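Local atomic coordinates of plasmid stabilization system (Mesorhizobium opportunistum, PDB entry 5CEG), a protein that probably acts as the ParE-type toxin of a type II toxin-antitoxin system, a member of the RelE toxin family. Residues Y87-D92 with E99-V104. Numbering follows the deposited sequence.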
ATOM      1  N   TYR B  87      -9.114  26.297   1.953  1.00 10.25           N
ATOM      2  CA  TYR B  87      -9.556  27.692   2.020  1.00  8.81           C
ATOM      3  C   TYR B  87      -8.732  28.481   3.024  1.00 10.30           C
ATOM      4  O   TYR B  87      -7.953  27.917   3.794  1.00 11.40           O
ATOM      5  CB  TYR B  87     -11.046  27.763   2.392  1.00  9.23           C
ATOM      6  CG  TYR B  87     -11.362  27.599   3.873  1.00 11.32           C
ATOM      7  CD1 TYR B  87     -11.579  26.338   4.435  1.00 11.64           C
ATOM      8  CD2 TYR B  87     -11.476  28.710   4.695  1.00 11.00           C
ATOM      9  CE1 TYR B  87     -11.890  26.203   5.785  1.00 13.73           C
ATOM     10  CE2 TYR B  87     -11.776  28.589   6.037  1.00 12.16           C
ATOM     11  CZ  TYR B  87     -11.974  27.336   6.583  1.00 13.94           C
ATOM     12  OH  TYR B  87     -12.283  27.231   7.936  1.00 14.43           O
ATOM     13  N   GLU B  88      -8.926  29.797   3.033  1.00 10.87           N
ATOM     14  CA  GLU B  88      -8.368  30.629   4.091  1.00 11.52           C
ATOM     15  C   GLU B  88      -9.392  31.662   4.529  1.00 12.16           C
ATOM     16  O   GLU B  88     -10.327  31.960   3.787  1.00 12.38           O
ATOM     17  CB  GLU B  88      -7.091  31.339   3.629  1.00 10.85           C
ATOM     18  CG  GLU B  88      -7.314  32.199   2.382  1.00 13.27           C
ATOM     19  CD  GLU B  88      -6.103  33.010   1.961  1.00 14.40           C
ATOM     20  OE1 GLU B  88      -4.997  32.813   2.513  1.00 15.03           O
ATOM     21  OE2 GLU B  88      -6.268  33.849   1.051  1.00 13.86           O
ATOM     22  N   THR B  89      -9.209  32.198   5.729  1.00 12.80           N
ATOM     23  CA  THR B  89      -9.955  33.388   6.136  1.00 14.00           C
ATOM     24  C   THR B  89      -9.069  34.610   5.958  1.00 16.43           C
ATOM     25  O   THR B  89      -7.838  34.518   6.025  1.00 14.24           O
ATOM     26  CB  THR B  89     -10.430  33.341   7.605  1.00 13.37           C
ATOM     27  OG1 THR B  89      -9.317  33.471   8.492  1.00 15.02           O
ATOM     28  CG2 THR B  89     -11.199  32.049   7.912  1.00 15.34           C
ATOM     29  N   VAL B  90      -9.695  35.755   5.711  1.00 13.98           N
ATOM     30  CA  VAL B  90      -8.969  37.018   5.757  1.00 12.42           C
ATOM     31  C   VAL B  90      -9.745  37.976   6.658  1.00 14.76           C
ATOM     32  O   VAL B  90     -10.921  38.219   6.410  1.00 16.51           O
ATOM     33  CB  VAL B  90      -8.788  37.645   4.383  1.00 20.35           C
ATOM     34  CG1 VAL B  90      -8.024  38.961   4.526  1.00 19.14           C
ATOM     35  CG2 VAL B  90      -8.032  36.693   3.454  1.00 19.87           C
ATOM     36  N   PRO B  91      -9.100  38.496   7.714  1.00 18.52           N
ATOM     37  CA  PRO B  91      -7.721  38.239   8.155  1.00 15.97           C
ATOM     38  C   PRO B  91      -7.501  36.781   8.554  1.00 18.37           C
ATOM     39  O   PRO B  91      -8.465  36.081   8.876  1.00 17.53           O
ATOM     40  CB  PRO B  91      -7.551  39.147   9.378  1.00 19.78           C
ATOM     41  CG  PRO B  91      -8.706  40.117   9.323  1.00 23.71           C
ATOM     42  CD  PRO B  91      -9.814  39.402   8.632  1.00 20.64           C
ATOM     43  N   ASP B  92      -6.249  36.343   8.511  1.00 18.24           N
ATOM     44  CA  ASP B  92      -5.879  35.003   8.939  1.00 16.65           C
ATOM     45  C   ASP B  92      -5.621  34.995  10.448  1.00 20.11           C
ATOM     46  O   ASP B  92      -4.483  34.866  10.893  1.00 27.27           O
ATOM     47  CB  ASP B  92      -4.633  34.528   8.184  1.00 16.84           C
ATOM     48  CG  ASP B  92      -4.198  33.133   8.595  1.00 19.71           C
ATOM     49  OD1 ASP B  92      -5.080  32.284   8.783  1.00 18.42           O
ATOM     50  OD2 ASP B  92      -2.983  32.896   8.747  1.00 23.72           O
ATOM     51  N   GLU B  99     -13.472  39.027   7.400  1.00 17.29           N
ATOM     52  CA  GLU B  99     -14.102  39.801   6.328  1.00 18.79           C
ATOM     53  C   GLU B  99     -14.485  38.905   5.146  1.00 20.01           C
ATOM     54  O   GLU B  99     -15.560  39.068   4.561  1.00 21.68           O
ATOM     55  CB  GLU B  99     -13.197  40.945   5.861  1.00 26.95           C
ATOM     56  CG  GLU B  99     -13.758  41.670   4.649  1.00 38.59           C
ATOM     57  CD  GLU B  99     -13.620  43.177   4.685  1.00 57.45           C
ATOM     58  OE1 GLU B  99     -13.286  43.724   5.750  1.00 68.45           O
ATOM     59  OE2 GLU B  99     -13.850  43.813   3.631  1.00 55.28           O
ATOM     60  N   TRP B 100     -13.628  37.941   4.801  1.00 15.58           N
ATOM     61  CA  TRP B 100     -14.137  36.898   3.921  0.55 15.46           C
ATOM     62  C   TRP B 100     -13.431  35.580   4.073  1.00 13.74           C
ATOM     63  O   TRP B 100     -12.442  35.424   4.773  1.00 16.06           O
ATOM     64  CB  TRP B 100     -14.074  37.292   2.446  0.55 15.54           C
ATOM     65  CG  TRP B 100     -12.696  37.420   1.958  0.55 16.69           C
ATOM     66  CD1 TRP B 100     -11.953  36.493   1.288  0.55 17.32           C
ATOM     67  CD2 TRP B 100     -11.876  38.559   2.119  0.55 23.79           C
ATOM     68  NE1 TRP B 100     -10.703  37.004   1.014  0.55 18.29           N
ATOM     69  CE2 TRP B 100     -10.639  38.277   1.516  0.55 25.86           C
ATOM     70  CE3 TRP B 100     -12.069  39.802   2.713  0.55 25.59           C
ATOM     71  CZ2 TRP B 100      -9.613  39.196   1.495  0.55 24.74           C
ATOM     72  CZ3 TRP B 100     -11.057  40.703   2.698  0.55 28.23           C
ATOM     73  CH2 TRP B 100      -9.842  40.399   2.105  0.55 25.85           C
ATOM     74  N   VAL B 101     -14.102  34.592   3.500  1.00 13.50           N
ATOM     75  CA  VAL B 101     -13.553  33.249   3.359  1.00 11.08           C
ATOM     76  C   VAL B 101     -13.294  33.080   1.876  1.00 11.18           C
ATOM     77  O   VAL B 101     -14.189  33.331   1.074  1.00 12.95           O
ATOM     78  CB  VAL B 101     -14.526  32.179   3.868  1.00 13.17           C
ATOM     79  CG1 VAL B 101     -14.152  30.793   3.316  1.00 14.94           C
ATOM     80  CG2 VAL B 101     -14.535  32.178   5.392  1.00 14.31           C
ATOM     81  N   GLU B 102     -12.075  32.690   1.495  1.00  9.84           N
ATOM     82  CA  GLU B 102     -11.819  32.323   0.104  1.00 10.16           C
ATOM     83  C   GLU B 102     -11.582  30.822  -0.018  1.00 11.47           C
ATOM     84  O   GLU B 102     -10.637  30.306   0.572  1.00 11.25           O
ATOM     85  CB  GLU B 102     -10.598  33.055  -0.485  1.00 11.34           C
ATOM     86  CG  GLU B 102     -10.323  32.573  -1.938  1.00 11.97           C
ATOM     87  CD  GLU B 102      -9.075  33.142  -2.596  1.00 15.89           C
ATOM     88  OE1 GLU B 102      -8.431  34.046  -2.027  1.00 18.23           O
ATOM     89  OE2 GLU B 102      -8.759  32.680  -3.719  1.00 17.92           O
ATOM     90  N   ILE B 103     -12.441  30.134  -0.762  1.00  9.44           N
ATOM     91  CA  ILE B 103     -12.185  28.730  -1.075  0.64  9.42           C
ATOM     92  C   ILE B 103     -11.225  28.697  -2.265  1.00  9.47           C
ATOM     93  O   ILE B 103     -11.535  29.161  -3.362  1.00 11.26           O
ATOM     94  CB  ILE B 103     -13.488  27.959  -1.352  0.64 10.22           C
ATOM     95  CG1 ILE B 103     -14.364  28.006  -0.095  0.64 11.64           C
ATOM     96  CG2 ILE B 103     -13.179  26.519  -1.754  0.64 10.99           C
ATOM     97  CD1 ILE B 103     -15.677  27.254  -0.197  0.64 11.53           C
ATOM     98  N   VAL B 104     -10.028  28.171  -2.009  1.00  8.57           N
ATOM     99  CA  VAL B 104      -8.953  28.234  -2.996  1.00 10.22           C
ATOM    100  C   VAL B 104      -8.967  27.060  -3.990  1.00  8.57           C
ATOM    101  O   VAL B 104      -8.743  27.255  -5.186  1.00  9.32           O
ATOM    102  CB  VAL B 104      -7.601  28.324  -2.265  1.00  8.42           C
ATOM    103  CG1 VAL B 104      -6.436  28.346  -3.262  1.00 10.02           C
ATOM    104  CG2 VAL B 104      -7.571  29.587  -1.397  1.00  9.17           C
TER
HETATM  105  O   HOH W   1      -8.311  35.606   0.116  1.00 19.15           O
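Residues 87-90 and 100-104 pair antiparallel, their axes 4.8 Å apart at 159°, in the beta hairpin at the middle of the RelE/ParE-type sheet. Glu88 and Glu102 form a hydrogen-bonded pair, as do Val90 and Trp100. At the loop end a classic beta bulge sets Glu99 and Trp100 opposite Val90, whose O accepts from Glu99 N at 2.9 Å and from Trp100 N at 3.2 Å, both in the carbonyl plane; a cis peptide bond to Pro91 follows.

On one face Val90 lies over one face of the Trp100 indole in the conformer described here, a CH-pi contact with CB 3.6 Å from the centroid of the six-membered ring. CG1, anti to the Val90 backbone N (chi1 180°), rests over CH2 and CZ2 of that ring, while CG2 reaches CE2 and NE1. Beside them the Glu88 and Glu102 side chains run the same way, carboxylate planes 73° apart, with Glu88 OE2 and Glu102 OE1 3.8 Å from each other. Each of these two oxygens also has a salt bridge to a basic side chain on the chain of another protein; the salt bridges and a shared water probably ease the repulsion. Ser74 holds Glu88 OE1.

On the opposite face Tyr87 CD2 meets Val101 CG1 at 3.7 Å, and both side chains pack on Leu58 of helix 41-60; Tyr87 OH is hydrogen-bonded to Pro62 O and Gly65 N. Back among the acids, that water, in the indole plane, accepts from Trp100 NE1 at 2.9 Å and donates to Glu88 OE2 and Glu102 OE1.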